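Long-range contact in glycosyl hydrolases family 2, sugar binding domain protein (Bacteroides uniformis str. 3978 T3 ii, PDB 6D1P), which is a gut bacterial beta-glucuronidase of glycosyl hydrolase family 2, and so probably cleaves the O-glycosidic bond of glucuronic acid conjugates: residues T342-K354 with S369-L381. Numbering follows the deposited sequence.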
# COMPACT_ATOMS: atom_id res chain seq x y z
N THR A 342 -10.71 -21.40 -3.72
CA THR A 342 -11.97 -21.88 -4.26
C THR A 342 -12.28 -23.28 -3.73
O THR A 342 -11.40 -23.99 -3.21
CB THR A 342 -11.91 -21.90 -5.79
OG1 THR A 342 -10.91 -22.85 -6.22
CG2 THR A 342 -11.56 -20.50 -6.34
N GLU A 343 -13.55 -23.67 -3.85
CA GLU A 343 -13.94 -25.02 -3.47
C GLU A 343 -13.13 -26.06 -4.23
O GLU A 343 -12.66 -27.04 -3.64
CB GLU A 343 -15.43 -25.24 -3.71
CG GLU A 343 -15.81 -26.70 -3.72
CD GLU A 343 -17.31 -26.95 -3.76
OE1 GLU A 343 -18.09 -25.96 -3.80
OE2 GLU A 343 -17.72 -28.14 -3.74
N GLU A 344 -12.94 -25.86 -5.53
CA GLU A 344 -12.16 -26.80 -6.32
C GLU A 344 -10.75 -26.93 -5.77
O GLU A 344 -10.21 -28.04 -5.70
CB GLU A 344 -12.14 -26.37 -7.79
CG GLU A 344 -11.81 -27.50 -8.78
CD GLU A 344 -12.36 -28.88 -8.34
OE1 GLU A 344 -11.54 -29.82 -8.12
OE2 GLU A 344 -13.60 -29.03 -8.19
N MET A 345 -10.13 -25.82 -5.38
CA MET A 345 -8.79 -25.91 -4.81
C MET A 345 -8.79 -26.74 -3.53
O MET A 345 -7.86 -27.52 -3.30
CB MET A 345 -8.25 -24.51 -4.54
CG MET A 345 -7.83 -23.81 -5.80
SD MET A 345 -7.61 -22.05 -5.55
CE MET A 345 -6.08 -22.04 -4.63
N MET A 346 -9.81 -26.59 -2.70
CA MET A 346 -9.87 -27.34 -1.46
C MET A 346 -10.06 -28.84 -1.71
O MET A 346 -9.44 -29.67 -1.03
CB MET A 346 -10.97 -26.78 -0.56
CG MET A 346 -10.80 -25.30 -0.22
SD MET A 346 -12.08 -24.75 0.96
CE MET A 346 -12.52 -23.14 0.27
N ARG A 347 -10.89 -29.20 -2.70
CA ARG A 347 -11.03 -30.61 -3.09
C ARG A 347 -9.70 -31.22 -3.47
O ARG A 347 -9.31 -32.28 -2.98
CB ARG A 347 -12.00 -30.76 -4.26
CG ARG A 347 -13.45 -30.73 -3.90
CD ARG A 347 -14.26 -31.61 -4.83
NE ARG A 347 -15.41 -32.16 -4.11
CZ ARG A 347 -15.43 -33.34 -3.50
NH1 ARG A 347 -14.37 -34.15 -3.53
NH2 ARG A 347 -16.53 -33.72 -2.87
N THR A 348 -8.99 -30.55 -4.38
CA THR A 348 -7.69 -31.04 -4.82
C THR A 348 -6.76 -31.29 -3.65
O THR A 348 -6.09 -32.33 -3.58
CB THR A 348 -7.08 -30.04 -5.80
OG1 THR A 348 -7.87 -29.99 -6.99
CG2 THR A 348 -5.65 -30.44 -6.15
N GLU A 349 -6.72 -30.34 -2.70
CA GLU A 349 -5.74 -30.42 -1.61
C GLU A 349 -6.12 -31.49 -0.61
O GLU A 349 -5.28 -32.29 -0.18
CB GLU A 349 -5.61 -29.06 -0.93
CG GLU A 349 -4.83 -29.07 0.38
CD GLU A 349 -4.87 -27.71 1.09
OE1 GLU A 349 -5.50 -26.77 0.51
OE2 GLU A 349 -4.29 -27.57 2.20
N MET A 350 -7.39 -31.52 -0.20
CA MET A 350 -7.82 -32.54 0.76
C MET A 350 -7.62 -33.94 0.19
O MET A 350 -7.13 -34.84 0.89
CB MET A 350 -9.28 -32.29 1.16
CG MET A 350 -9.52 -30.92 1.81
SD MET A 350 -8.38 -30.57 3.17
CE MET A 350 -8.78 -31.89 4.31
N GLN A 351 -7.92 -34.14 -1.10
CA GLN A 351 -7.62 -35.42 -1.74
C GLN A 351 -6.13 -35.74 -1.66
O GLN A 351 -5.75 -36.88 -1.38
CB GLN A 351 -8.08 -35.44 -3.20
CG GLN A 351 -9.42 -36.12 -3.41
CD GLN A 351 -9.91 -36.05 -4.85
OE1 GLN A 351 -9.23 -36.49 -5.78
NE2 GLN A 351 -11.12 -35.49 -5.04
N GLN A 352 -5.28 -34.75 -1.90
CA GLN A 352 -3.84 -34.99 -1.84
C GLN A 352 -3.43 -35.46 -0.45
O GLN A 352 -2.55 -36.32 -0.30
CB GLN A 352 -3.09 -33.71 -2.21
CG GLN A 352 -1.74 -33.91 -2.88
CD GLN A 352 -1.07 -32.57 -3.23
OE1 GLN A 352 -1.49 -31.52 -2.74
NE2 GLN A 352 -0.04 -32.60 -4.07
N ILE A 353 -4.08 -34.91 0.58
CA ILE A 353 -3.80 -35.29 1.96
C ILE A 353 -4.28 -36.71 2.21
O ILE A 353 -3.53 -37.57 2.71
CB ILE A 353 -4.45 -34.28 2.93
CG1 ILE A 353 -3.80 -32.90 2.75
CG2 ILE A 353 -4.37 -34.78 4.36
CD1 ILE A 353 -4.30 -31.85 3.68
N LYS A 354 -5.55 -36.98 1.89
CA LYS A 354 -6.11 -38.32 2.03
C LYS A 354 -5.24 -39.36 1.33
O LYS A 354 -4.92 -40.41 1.91
CB LYS A 354 -7.53 -38.36 1.49
CG LYS A 354 -8.17 -39.74 1.59
CD LYS A 354 -8.50 -40.10 3.03
CE LYS A 354 -9.05 -41.53 3.13
NZ LYS A 354 -9.68 -41.74 4.46
N SER A 369 -13.01 -23.08 6.61
CA SER A 369 -14.18 -23.19 5.73
C SER A 369 -14.97 -24.48 5.95
O SER A 369 -14.39 -25.57 6.05
CB SER A 369 -13.74 -23.13 4.27
OG SER A 369 -14.78 -23.55 3.40
N GLY A 370 -16.30 -24.35 5.99
CA GLY A 370 -17.16 -25.52 6.06
C GLY A 370 -16.90 -26.53 4.96
O GLY A 370 -17.17 -27.72 5.14
N ILE A 371 -16.37 -26.07 3.81
CA ILE A 371 -16.01 -26.98 2.73
C ILE A 371 -14.96 -27.96 3.19
O ILE A 371 -14.97 -29.14 2.80
CB ILE A 371 -15.54 -26.18 1.50
CG1 ILE A 371 -16.63 -25.20 1.08
CG2 ILE A 371 -15.21 -27.11 0.36
CD1 ILE A 371 -16.17 -24.16 0.10
N ILE A 372 -14.03 -27.51 4.04
CA ILE A 372 -13.00 -28.41 4.54
C ILE A 372 -13.60 -29.45 5.48
O ILE A 372 -13.23 -30.63 5.44
CB ILE A 372 -11.90 -27.60 5.24
CG1 ILE A 372 -11.29 -26.55 4.27
CG2 ILE A 372 -10.86 -28.53 5.84
CD1 ILE A 372 -10.44 -27.14 3.21
N LEU A 373 -14.54 -29.03 6.32
CA LEU A 373 -15.19 -29.95 7.25
C LEU A 373 -15.96 -31.02 6.48
O LEU A 373 -15.83 -32.22 6.77
CB LEU A 373 -16.12 -29.17 8.18
CG LEU A 373 -15.48 -28.42 9.36
CD1 LEU A 373 -15.06 -29.45 10.39
CD2 LEU A 373 -14.28 -27.50 8.99
N ARG A 374 -16.76 -30.61 5.49
CA ARG A 374 -17.45 -31.58 4.66
C ARG A 374 -16.47 -32.54 4.00
O ARG A 374 -16.70 -33.75 3.98
CB ARG A 374 -18.30 -30.87 3.61
CG ARG A 374 -19.53 -30.22 4.17
CD ARG A 374 -20.09 -29.18 3.21
NE ARG A 374 -20.31 -27.93 3.91
CZ ARG A 374 -20.31 -26.73 3.34
NH1 ARG A 374 -20.11 -26.60 2.03
NH2 ARG A 374 -20.51 -25.66 4.10
N LEU A 375 -15.35 -32.02 3.49
CA LEU A 375 -14.35 -32.91 2.90
C LEU A 375 -13.77 -33.89 3.92
O LEU A 375 -13.48 -35.05 3.58
CB LEU A 375 -13.25 -32.09 2.24
CG LEU A 375 -13.65 -31.46 0.89
CD1 LEU A 375 -12.78 -30.23 0.55
CD2 LEU A 375 -13.62 -32.50 -0.23
N CYS A 376 -13.59 -33.46 5.16
CA CYS A 376 -13.09 -34.38 6.18
C CYS A 376 -14.14 -35.44 6.51
O CYS A 376 -13.83 -36.64 6.58
CB CYS A 376 -12.69 -33.58 7.43
SG CYS A 376 -11.20 -32.57 7.17
N ASP A 377 -15.39 -35.02 6.69
CA ASP A 377 -16.49 -35.98 6.81
C ASP A 377 -16.49 -36.98 5.65
O ASP A 377 -16.70 -38.19 5.86
CB ASP A 377 -17.82 -35.24 6.87
CG ASP A 377 -18.04 -34.56 8.19
OD1 ASP A 377 -17.18 -34.72 9.08
OD2 ASP A 377 -19.06 -33.87 8.37
N GLU A 378 -16.25 -36.51 4.43
CA GLU A 378 -16.49 -37.33 3.25
C GLU A 378 -15.30 -38.22 2.89
O GLU A 378 -15.48 -39.39 2.54
CB GLU A 378 -16.87 -36.42 2.09
CG GLU A 378 -16.91 -37.10 0.74
CD GLU A 378 -16.92 -36.08 -0.41
OE1 GLU A 378 -17.50 -34.97 -0.25
OE2 GLU A 378 -16.34 -36.39 -1.48
N LEU A 379 -14.08 -37.70 2.96
CA LEU A 379 -12.93 -38.52 2.64
C LEU A 379 -12.48 -39.38 3.80
O LEU A 379 -11.83 -40.41 3.59
CB LEU A 379 -11.76 -37.66 2.20
CG LEU A 379 -12.04 -36.67 1.07
CD1 LEU A 379 -10.81 -35.77 0.81
CD2 LEU A 379 -12.47 -37.42 -0.19
N GLY A 380 -12.79 -38.97 5.02
CA GLY A 380 -12.35 -39.75 6.15
C GLY A 380 -11.12 -39.18 6.81
O GLY A 380 -10.02 -39.74 6.73
N LEU A 381 -11.30 -38.04 7.48
CA LEU A 381 -10.23 -37.38 8.22
C LEU A 381 -10.81 -36.91 9.53
O LEU A 381 -11.76 -36.11 9.55
CB LEU A 381 -9.65 -36.19 7.44
CG LEU A 381 -8.89 -36.53 6.16
CD1 LEU A 381 -8.38 -35.24 5.49
CD2 LEU A 381 -7.73 -37.47 6.44
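Met-350 of helix 343-356 is a knob in a hole formed by Ile-372, Leu-375, Cys-376 and Leu-379 of helix 370-379. The two helices are neighbours on the outside of the TIM barrel. Strand 321-329, the first helix, strand 360-362 and the second helix follow in sequence, the repeating beta-alpha order of this barrel. The axes of the 343-354 and 370-379 segments run roughly parallel, crossing at -37° with a closest approach of 10.0 Å. The Met-350 chain folds back at chi2 and chi3. This bend brings Met-350 CG to 3.6 Å from Leu-375 CD1 and turns the methyl CE onto Leu-381 CD1 and Cys-376 SG. One turn earlier, Met-346 lies across Ile-371 and Ile-372, nearly perpendicular to both. Met-346 SD lies 3.7 Å from Ile-372 CD1. Beneath this layer, Cys-376 and Ile-353 rest on Ile-361 of the barrel strand.

Charged groups border the apolar seam. Arg-347 lays one guanidinium face over Leu-375 CD2. At the guanidinium edge, Arg-347 NH2 forms a salt bridge to Glu-378 OE2 at 3.0 Å. This bond is nearly straight (172°), lies in the guanidinium plane and uses the syn lone pair. The carboxylate is turned 42° from that plane. Glu-343 packs its CB on Ile-371 CD1, while its OE1 pairs with Arg-30.

At the other end, the Lys-354 chain leaves CB trans to the backbone N and kinks at the next bond, which carries NZ to the C-terminal end of helix 370-379. Lys-354 NZ bonds Leu-379 O at 2.7 Å. An alanine here would remove NZ, and the end of helix 370-379 would probably be less firmly tied to the first helix. Lys-354 NZ also bonds Gly-380 O at 3.0 Å, tilted from both carbonyl planes.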